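Local atomic coordinates of GTP cyclohydrolase 1 type 2 homolog (Staphylococcus aureus subsp. aureus, PDB entry 3LNL), a protein that is of unknown function but, as a NIF3-family protein, binds a pair of zinc ions and assembles into a toroid-shaped homohexamer. Residues B[70-75]-B[86-91]. The protein carries 2 engineered substitutions. Numbering follows the deposited sequence.
Sequences PLIFKG and LIIRKL
No flat group takes part in this contact: the touching side chains are branched and aliphatic, so methyl and methylene groups do all the work. Leu71 carries most of it. Its CG lies anti to the backbone N (chi1 -179°), and CD2 leads toward helix 83-93. That one methyl meets three residues on one side of the helix. Leu71 CD2 lies 3.6 Å from Leu91 CD1, where the two leucines meet tip to tip. Leu71 CD2 also lies 3.7 Å from Ile87 CG2, and the two side chains cross obliquely. Ile88 CG1 is 3.9 Å from Leu71 CD2. Ile87 and Leu91 are one helical turn apart, joined by the backbone hydrogen bond from Leu91 N to Ile87 O (3.0 Å). Ile72 adds a lighter touch, crossing Ile88 at about a right angle, with Ile72 CG1 4.0 Å from Ile88 CD1. No hydrogen bond links the two segments. Leu98 of strand 97-100 packs against both Leu71 and Leu91, and Val54 of helix 51-60 touches Ile87 and Leu91. Val76 of a second subunit packs on Ile72, and Leu79 of that subunit packs on Ile88, so this apolar core reaches the subunit interface. The contact joins the loop that follows strand 64-67 and its zinc-binding histidines, His68 and His69, to helix 83-93, the helix of the beta-alpha-beta crossover from strand 64-67 to strand 97-100 in the NIF3 alpha/beta fold.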
ATOM      1  N   PRO B  70     -24.680   9.360  -8.630  1.00 12.22           N
ATOM      2  CA  PRO B  70     -24.653  10.213  -7.443  1.00 13.20           C
ATOM      3  C   PRO B  70     -24.075  11.583  -7.808  1.00 14.33           C
ATOM      4  O   PRO B  70     -22.968  11.703  -8.320  1.00 14.46           O
ATOM      5  CB  PRO B  70     -23.750   9.426  -6.467  1.00 13.18           C
ATOM      6  CG  PRO B  70     -22.919   8.591  -7.310  1.00 15.48           C
ATOM      7  CD  PRO B  70     -23.679   8.293  -8.553  1.00 12.47           C
ATOM      8  N   LEU B  71     -24.821  12.642  -7.533  1.00 16.05           N
ATOM      9  CA  LEU B  71     -24.386  13.974  -7.880  1.00 15.89           C
ATOM     10  C   LEU B  71     -23.142  14.329  -7.060  1.00 17.56           C
ATOM     11  O   LEU B  71     -22.284  15.093  -7.523  1.00 17.00           O
ATOM     12  CB  LEU B  71     -25.500  14.961  -7.589  1.00 15.22           C
ATOM     13  CG  LEU B  71     -25.292  16.442  -7.888  1.00 14.37           C
ATOM     14  CD1 LEU B  71     -25.002  16.662  -9.413  1.00 13.40           C
ATOM     15  CD2 LEU B  71     -26.479  17.268  -7.407  1.00  9.42           C
ATOM     16  N   ILE B  72     -23.098  13.829  -5.834  1.00 17.53           N
ATOM     17  CA  ILE B  72     -21.900  13.958  -4.987  1.00 19.53           C
ATOM     18  C   ILE B  72     -21.292  12.587  -4.952  1.00 21.25           C
ATOM     19  O   ILE B  72     -21.941  11.633  -4.530  1.00 20.09           O
ATOM     20  CB  ILE B  72     -22.207  14.431  -3.567  1.00 19.00           C
ATOM     21  CG1 ILE B  72     -22.845  15.821  -3.597  1.00 19.44           C
ATOM     22  CG2 ILE B  72     -20.869  14.450  -2.667  1.00 19.41           C
ATOM     23  CD1 ILE B  72     -23.453  16.248  -2.221  1.00 19.15           C
ATOM     24  N   PHE B  73     -20.087  12.460  -5.473  1.00 24.61           N
ATOM     25  CA  PHE B  73     -19.429  11.164  -5.501  1.00 28.68           C
ATOM     26  C   PHE B  73     -18.214  11.215  -4.626  1.00 30.96           C
ATOM     27  O   PHE B  73     -18.246  10.710  -3.514  1.00 32.94           O
ATOM     28  CB  PHE B  73     -19.139  10.707  -6.923  1.00 28.94           C
ATOM     29  CG  PHE B  73     -18.510   9.372  -6.993  1.00 32.85           C
ATOM     30  CD1 PHE B  73     -19.122   8.261  -6.406  1.00 37.37           C
ATOM     31  CD2 PHE B  73     -17.292   9.201  -7.644  1.00 39.21           C
ATOM     32  CE1 PHE B  73     -18.538   7.017  -6.450  1.00 39.83           C
ATOM     33  CE2 PHE B  73     -16.666   7.919  -7.691  1.00 41.51           C
ATOM     34  CZ  PHE B  73     -17.285   6.840  -7.089  1.00 42.21           C
ATOM     35  N   LYS B  74     -17.157  11.868  -5.057  1.00 33.22           N
ATOM     36  CA  LYS B  74     -16.089  12.110  -4.117  1.00 35.26           C
ATOM     37  C   LYS B  74     -16.492  13.396  -3.372  1.00 35.52           C
ATOM     38  O   LYS B  74     -17.144  14.293  -3.910  1.00 36.61           O
ATOM     39  CB  LYS B  74     -14.734  12.157  -4.829  1.00 35.64           C
ATOM     40  CG  LYS B  74     -14.477  10.843  -5.581  1.00 39.67           C
ATOM     41  CD  LYS B  74     -13.046  10.304  -5.463  1.00 45.86           C
ATOM     42  CE  LYS B  74     -12.953   8.792  -5.805  1.00 48.52           C
ATOM     43  NZ  LYS B  74     -13.201   8.464  -7.267  1.00 52.05           N
ATOM     44  N   GLY B  75     -16.157  13.504  -2.117  1.00 34.77           N
ATOM     45  CA  GLY B  75     -16.731  14.609  -1.401  1.00 33.81           C
ATOM     46  C   GLY B  75     -16.523  15.983  -2.067  1.00 33.22           C
ATOM     47  O   GLY B  75     -15.501  16.254  -2.727  1.00 32.44           O
ATOM     48  N   LEU B  86     -23.508  24.850  -8.347  1.00 13.79           N
ATOM     49  CA  LEU B  86     -24.733  25.539  -8.727  1.00 15.00           C
ATOM     50  C   LEU B  86     -25.938  24.601  -8.623  1.00 13.17           C
ATOM     51  O   LEU B  86     -26.982  24.999  -8.161  1.00 14.20           O
ATOM     52  CB  LEU B  86     -24.575  26.069 -10.159  1.00 15.51           C
ATOM     53  CG  LEU B  86     -25.547  27.132 -10.636  1.00 23.13           C
ATOM     54  CD1 LEU B  86     -25.305  28.431  -9.891  1.00 24.39           C
ATOM     55  CD2 LEU B  86     -25.392  27.348 -12.164  1.00 25.72           C
ATOM     56  N   ILE B  87     -25.761  23.336  -8.953  1.00 12.35           N
ATOM     57  CA  ILE B  87     -26.836  22.364  -8.925  1.00 11.76           C
ATOM     58  C   ILE B  87     -27.177  22.024  -7.440  1.00 11.81           C
ATOM     59  O   ILE B  87     -28.352  22.027  -7.019  1.00  9.97           O
ATOM     60  CB  ILE B  87     -26.459  21.047  -9.663  1.00 13.38           C
ATOM     61  CG1 ILE B  87     -26.172  21.300 -11.157  1.00 15.49           C
ATOM     62  CG2 ILE B  87     -27.566  20.023  -9.560  1.00  9.39           C
ATOM     63  CD1 ILE B  87     -25.568  20.114 -11.854  1.00 14.69           C
ATOM     64  N   ILE B  88     -26.140  21.818  -6.631  1.00 10.93           N
ATOM     65  CA  ILE B  88     -26.338  21.390  -5.260  1.00 11.16           C
ATOM     66  C   ILE B  88     -27.017  22.532  -4.493  1.00 11.72           C
ATOM     67  O   ILE B  88     -27.946  22.311  -3.697  1.00 12.80           O
ATOM     68  CB  ILE B  88     -24.984  21.003  -4.629  1.00 11.49           C
ATOM     69  CG1 ILE B  88     -24.406  19.737  -5.278  1.00 13.26           C
ATOM     70  CG2 ILE B  88     -25.123  20.847  -3.095  1.00  9.37           C
ATOM     71  CD1 ILE B  88     -22.846  19.546  -4.965  1.00 10.49           C
ATOM     72  N   ARG B  89     -26.517  23.757  -4.697  1.00 11.70           N
ATOM     73  CA  ARG B  89     -27.111  24.956  -4.085  1.00 11.45           C
ATOM     74  C   ARG B  89     -28.578  25.157  -4.506  1.00 11.76           C
ATOM     75  O   ARG B  89     -29.407  25.523  -3.693  1.00 11.97           O
ATOM     76  CB  ARG B  89     -26.300  26.228  -4.400  1.00 10.97           C
ATOM     77  CG  ARG B  89     -24.854  26.208  -3.826  1.00 10.38           C
ATOM     78  CD  ARG B  89     -23.952  27.266  -4.424  1.00  8.69           C
ATOM     79  NE  ARG B  89     -24.527  28.591  -4.235  1.00  9.29           N
ATOM     80  CZ  ARG B  89     -24.469  29.307  -3.118  1.00 12.20           C
ATOM     81  NH1 ARG B  89     -23.746  28.923  -2.040  1.00 11.38           N
ATOM     82  NH2 ARG B  89     -25.071  30.462  -3.086  1.00  9.51           N
ATOM     83  N   LYS B  90     -28.890  24.903  -5.765  1.00 11.14           N
ATOM     84  CA  LYS B  90     -30.252  25.061  -6.213  1.00 13.15           C
ATOM     85  C   LYS B  90     -31.184  24.052  -5.528  1.00 12.29           C
ATOM     86  O   LYS B  90     -32.286  24.424  -5.144  1.00 11.54           O
ATOM     87  CB  LYS B  90     -30.345  25.003  -7.747  1.00 13.33           C
ATOM     88  CG  LYS B  90     -31.780  25.374  -8.283  1.00 19.32           C
ATOM     89  CD  LYS B  90     -31.724  26.197  -9.547  1.00 22.69           C
ATOM     90  CE  LYS B  90     -33.031  26.876  -9.922  1.00 26.12           C
ATOM     91  NZ  LYS B  90     -32.852  27.316 -11.344  1.00 28.01           N
ATOM     92  N   LEU B  91     -30.729  22.808  -5.352  1.00 12.21           N
ATOM     93  CA  LEU B  91     -31.510  21.760  -4.642  1.00 12.25           C
ATOM     94  C   LEU B  91     -31.837  22.262  -3.247  1.00 12.09           C
ATOM     95  O   LEU B  91     -32.984  22.246  -2.802  1.00 12.35           O
ATOM     96  CB  LEU B  91     -30.717  20.426  -4.564  1.00 11.40           C
ATOM     97  CG  LEU B  91     -30.589  19.689  -5.895  1.00 11.74           C
ATOM     98  CD1 LEU B  91     -29.437  18.620  -5.943  1.00 10.88           C
ATOM     99  CD2 LEU B  91     -31.960  19.071  -6.267  1.00  7.11           C
TER